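Local coordinates for colicin-B (Escherichia coli, PDB 1RH1), which forms channels in the cytoplasmic membrane of Escherichia coli and close relatives, depolarizing it and dissipating the cell's energy, at residues Met142-Pro154 against Gly162-Leu174. Sequence-based numbering, arbitrary orientation.
Sequences MVTQQLEQVTDIP and GNNVPVKYRLTDL
The carbonyl oxygen of V150 is held by two successive amides at the corner where the chain passes from strand 163-167 to strand 169-176, within the beta-rich part of colicin B that precedes the long helix 291-340. These strands belong to different sheets, and the single weakly bonded turn 147-150, which follows strand 139-146, docks at the bend between them. K168 N donates the shorter bond to V150 O, 2.7 Å and nearly straight (161°); Y169 N reaches the same oxygen at 3.3 Å, more obliquely to the C=O. K168 CG, placed between its backbone N and carbonyl carbon (chi1 51°), lies 3.2 Å from V150 O. From there the extended K168 chain runs past the end of the turn, with K168 CE 3.9 Å from T151 N, and crosses the D152 side chain at about a right angle. The resulting salt bridge, K168 NZ to D152 OD2, is weak and long (3.3 Å), with D152 itself exposed. T151 bonds to the strand just before the corner: its hydroxyl, set anti to the backbone N (chi1 -177°), donates in the carbonyl plane to P166 O, T151 OG1 to P166 O 2.9 Å. Beyond it, I153 divides its branches, CD1 meeting the P166 ring at CB and CD while CG2 faces V165 CG2. Toward the other end, Y169 brings CD1 near Q149 O, while its side chain also packs on helix 99-110. L171 N and O hydrogen-bond to the hydroxyls of Y282 and S284, whereas the L171 side chain crosses V143 and Q145 at about right angles, one methyl serving both: L171 CD2 lies 4.0 Å from V143 CG1 and 3.5 Å from Q145 CG.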
# COMPACT_ATOMS: atom_id res chain seq x y z
N MET A 142 -18.01 -20.62 1.68
CA MET A 142 -17.55 -20.28 2.99
C MET A 142 -16.48 -21.26 3.43
O MET A 142 -16.54 -22.45 3.15
CB MET A 142 -18.73 -20.30 3.97
CG MET A 142 -19.72 -19.17 3.73
SD MET A 142 -21.14 -19.11 4.84
CE MET A 142 -21.78 -17.62 4.18
N VAL A 143 -15.48 -20.70 4.12
CA VAL A 143 -14.34 -21.45 4.67
C VAL A 143 -14.23 -21.07 6.12
O VAL A 143 -14.41 -19.92 6.52
CB VAL A 143 -12.96 -21.11 4.09
CG1 VAL A 143 -12.19 -22.41 3.99
CG2 VAL A 143 -13.04 -20.41 2.74
N THR A 144 -13.85 -22.04 6.92
CA THR A 144 -13.79 -21.85 8.35
C THR A 144 -12.44 -22.20 8.90
O THR A 144 -11.70 -23.00 8.33
CB THR A 144 -14.99 -22.70 8.84
OG1 THR A 144 -15.94 -21.67 9.05
CG2 THR A 144 -14.85 -23.58 10.06
N GLN A 145 -12.08 -21.52 9.98
CA GLN A 145 -10.86 -21.77 10.73
C GLN A 145 -11.02 -21.51 12.23
O GLN A 145 -11.60 -20.50 12.63
CB GLN A 145 -9.72 -20.88 10.30
CG GLN A 145 -9.08 -21.06 8.96
CD GLN A 145 -8.09 -22.19 8.91
OE1 GLN A 145 -8.47 -23.35 8.82
NE2 GLN A 145 -6.80 -21.87 8.93
N GLN A 146 -10.49 -22.39 13.08
CA GLN A 146 -10.44 -22.14 14.52
C GLN A 146 -9.64 -20.86 14.85
O GLN A 146 -8.73 -20.53 14.09
CB GLN A 146 -9.79 -23.33 15.19
CG GLN A 146 -10.65 -24.58 15.16
CD GLN A 146 -9.85 -25.84 15.45
OE1 GLN A 146 -10.13 -26.63 16.35
NE2 GLN A 146 -8.81 -26.05 14.64
N LEU A 147 -9.93 -20.14 15.96
CA LEU A 147 -9.30 -18.86 16.25
C LEU A 147 -7.78 -18.86 16.18
O LEU A 147 -7.14 -18.07 15.48
CB LEU A 147 -9.65 -18.35 17.64
CG LEU A 147 -9.11 -16.95 17.94
CD1 LEU A 147 -9.98 -15.93 17.25
CD2 LEU A 147 -9.11 -16.67 19.41
N GLU A 148 -7.24 -19.85 16.89
CA GLU A 148 -5.82 -20.03 16.98
C GLU A 148 -5.17 -20.32 15.66
O GLU A 148 -4.03 -19.92 15.54
CB GLU A 148 -5.48 -21.15 17.96
CG GLU A 148 -6.27 -22.46 17.93
CD GLU A 148 -7.62 -22.50 18.67
OE1 GLU A 148 -8.30 -23.54 18.57
OE2 GLU A 148 -8.00 -21.54 19.34
N GLN A 149 -5.81 -20.93 14.65
CA GLN A 149 -5.15 -21.13 13.36
C GLN A 149 -4.95 -19.85 12.57
O GLN A 149 -4.12 -19.86 11.66
CB GLN A 149 -5.94 -22.05 12.45
CG GLN A 149 -6.06 -23.48 12.91
CD GLN A 149 -7.00 -24.32 12.03
OE1 GLN A 149 -8.23 -24.28 12.14
NE2 GLN A 149 -6.39 -25.12 11.16
N VAL A 150 -5.66 -18.74 12.85
CA VAL A 150 -5.45 -17.49 12.10
C VAL A 150 -4.85 -16.39 12.94
O VAL A 150 -4.46 -15.37 12.39
CB VAL A 150 -6.75 -16.91 11.50
CG1 VAL A 150 -7.36 -17.99 10.68
CG2 VAL A 150 -7.76 -16.47 12.54
N THR A 151 -4.79 -16.58 14.27
CA THR A 151 -4.24 -15.58 15.17
C THR A 151 -3.80 -16.15 16.51
O THR A 151 -4.37 -17.14 16.99
CB THR A 151 -5.30 -14.48 15.32
OG1 THR A 151 -4.73 -13.47 16.14
CG2 THR A 151 -6.59 -14.99 15.91
N ASP A 152 -2.75 -15.51 17.10
CA ASP A 152 -2.19 -15.83 18.43
C ASP A 152 -2.75 -15.15 19.69
O ASP A 152 -2.28 -15.40 20.81
CB ASP A 152 -0.69 -15.59 18.45
CG ASP A 152 0.11 -16.70 17.80
OD1 ASP A 152 1.26 -16.44 17.45
OD2 ASP A 152 -0.41 -17.82 17.65
N ILE A 153 -3.75 -14.27 19.48
CA ILE A 153 -4.49 -13.55 20.51
C ILE A 153 -5.47 -14.55 21.10
O ILE A 153 -6.18 -15.27 20.39
CB ILE A 153 -5.22 -12.33 19.86
CG1 ILE A 153 -4.12 -11.31 19.52
CG2 ILE A 153 -6.35 -11.80 20.72
CD1 ILE A 153 -4.50 -9.84 19.62
N PRO A 154 -5.48 -14.65 22.43
CA PRO A 154 -6.36 -15.57 23.13
C PRO A 154 -7.80 -15.13 22.91
O PRO A 154 -8.10 -13.94 22.80
CB PRO A 154 -5.91 -15.47 24.58
CG PRO A 154 -4.49 -14.97 24.49
CD PRO A 154 -4.59 -13.96 23.36
N GLY A 162 -17.24 -5.32 16.81
CA GLY A 162 -17.18 -4.03 16.15
C GLY A 162 -15.79 -3.42 16.29
O GLY A 162 -15.66 -2.20 16.37
N ASN A 163 -14.76 -4.26 16.37
CA ASN A 163 -13.38 -3.83 16.37
C ASN A 163 -12.57 -4.90 15.66
O ASN A 163 -12.95 -6.08 15.61
CB ASN A 163 -12.82 -3.67 17.77
CG ASN A 163 -13.36 -2.46 18.50
OD1 ASN A 163 -12.80 -1.36 18.45
ND2 ASN A 163 -14.48 -2.65 19.19
N ASN A 164 -11.46 -4.45 15.10
CA ASN A 164 -10.58 -5.34 14.38
C ASN A 164 -9.55 -5.98 15.29
O ASN A 164 -8.95 -5.32 16.13
CB ASN A 164 -9.86 -4.59 13.28
CG ASN A 164 -10.76 -4.03 12.17
OD1 ASN A 164 -10.38 -3.08 11.49
ND2 ASN A 164 -11.96 -4.52 11.91
N VAL A 165 -9.40 -7.29 15.15
CA VAL A 165 -8.40 -8.02 15.89
C VAL A 165 -7.18 -8.30 14.99
O VAL A 165 -7.31 -8.65 13.82
CB VAL A 165 -9.06 -9.32 16.42
CG1 VAL A 165 -9.59 -10.21 15.32
CG2 VAL A 165 -8.01 -10.10 17.20
N PRO A 166 -5.97 -8.10 15.49
CA PRO A 166 -4.73 -8.49 14.82
C PRO A 166 -4.72 -9.92 14.35
O PRO A 166 -4.98 -10.77 15.18
CB PRO A 166 -3.71 -8.19 15.84
CG PRO A 166 -4.24 -6.91 16.44
CD PRO A 166 -5.69 -7.22 16.62
N VAL A 167 -4.49 -10.24 13.08
CA VAL A 167 -4.42 -11.64 12.62
C VAL A 167 -3.09 -12.01 11.97
O VAL A 167 -2.34 -11.10 11.55
CB VAL A 167 -5.55 -12.00 11.59
CG1 VAL A 167 -6.90 -12.03 12.27
CG2 VAL A 167 -5.61 -10.98 10.48
N LYS A 168 -2.76 -13.31 11.86
CA LYS A 168 -1.52 -13.69 11.17
C LYS A 168 -1.65 -14.35 9.81
O LYS A 168 -0.70 -14.38 9.04
CB LYS A 168 -0.66 -14.64 12.00
CG LYS A 168 -1.30 -15.86 12.57
CD LYS A 168 -0.27 -16.72 13.26
CE LYS A 168 -1.09 -17.75 14.02
NZ LYS A 168 -0.22 -18.80 14.49
N TYR A 169 -2.83 -14.91 9.57
CA TYR A 169 -3.21 -15.61 8.37
C TYR A 169 -4.62 -15.17 8.11
O TYR A 169 -5.37 -14.82 9.02
CB TYR A 169 -3.19 -17.14 8.56
CG TYR A 169 -1.75 -17.65 8.58
CD1 TYR A 169 -1.20 -18.17 9.74
CD2 TYR A 169 -0.94 -17.50 7.45
CE1 TYR A 169 0.16 -18.53 9.76
CE2 TYR A 169 0.41 -17.85 7.47
CZ TYR A 169 0.97 -18.36 8.63
OH TYR A 169 2.32 -18.66 8.66
N ARG A 170 -4.97 -15.15 6.83
CA ARG A 170 -6.31 -14.86 6.37
C ARG A 170 -6.64 -15.76 5.21
O ARG A 170 -5.78 -16.20 4.46
CB ARG A 170 -6.43 -13.43 5.93
CG ARG A 170 -6.60 -12.48 7.10
CD ARG A 170 -6.84 -11.04 6.68
NE ARG A 170 -8.10 -10.89 5.99
CZ ARG A 170 -8.26 -10.19 4.86
NH1 ARG A 170 -9.46 -10.14 4.33
NH2 ARG A 170 -7.27 -9.54 4.24
N LEU A 171 -7.91 -16.09 5.09
CA LEU A 171 -8.39 -16.88 3.98
C LEU A 171 -9.29 -16.01 3.10
O LEU A 171 -10.38 -15.61 3.49
CB LEU A 171 -9.11 -18.07 4.58
CG LEU A 171 -8.38 -19.37 4.74
CD1 LEU A 171 -7.05 -19.21 5.41
CD2 LEU A 171 -9.26 -20.26 5.54
N THR A 172 -8.83 -15.62 1.91
CA THR A 172 -9.58 -14.81 0.95
C THR A 172 -9.34 -15.29 -0.47
O THR A 172 -8.93 -16.44 -0.64
CB THR A 172 -9.20 -13.32 0.97
OG1 THR A 172 -7.78 -13.23 0.87
CG2 THR A 172 -9.70 -12.62 2.20
N ASP A 173 -9.57 -14.50 -1.52
CA ASP A 173 -9.38 -15.05 -2.85
C ASP A 173 -8.31 -14.33 -3.65
O ASP A 173 -7.86 -13.26 -3.27
CB ASP A 173 -10.74 -15.08 -3.59
CG ASP A 173 -11.35 -13.84 -4.21
OD1 ASP A 173 -11.19 -12.73 -3.72
OD2 ASP A 173 -12.02 -14.00 -5.22
N LEU A 174 -7.87 -14.99 -4.72
CA LEU A 174 -6.75 -14.56 -5.53
C LEU A 174 -7.10 -14.58 -7.00
O LEU A 174 -7.29 -15.64 -7.62
CB LEU A 174 -5.55 -15.50 -5.38
CG LEU A 174 -4.26 -15.06 -4.81
CD1 LEU A 174 -3.23 -15.90 -5.46
CD2 LEU A 174 -4.01 -13.60 -5.05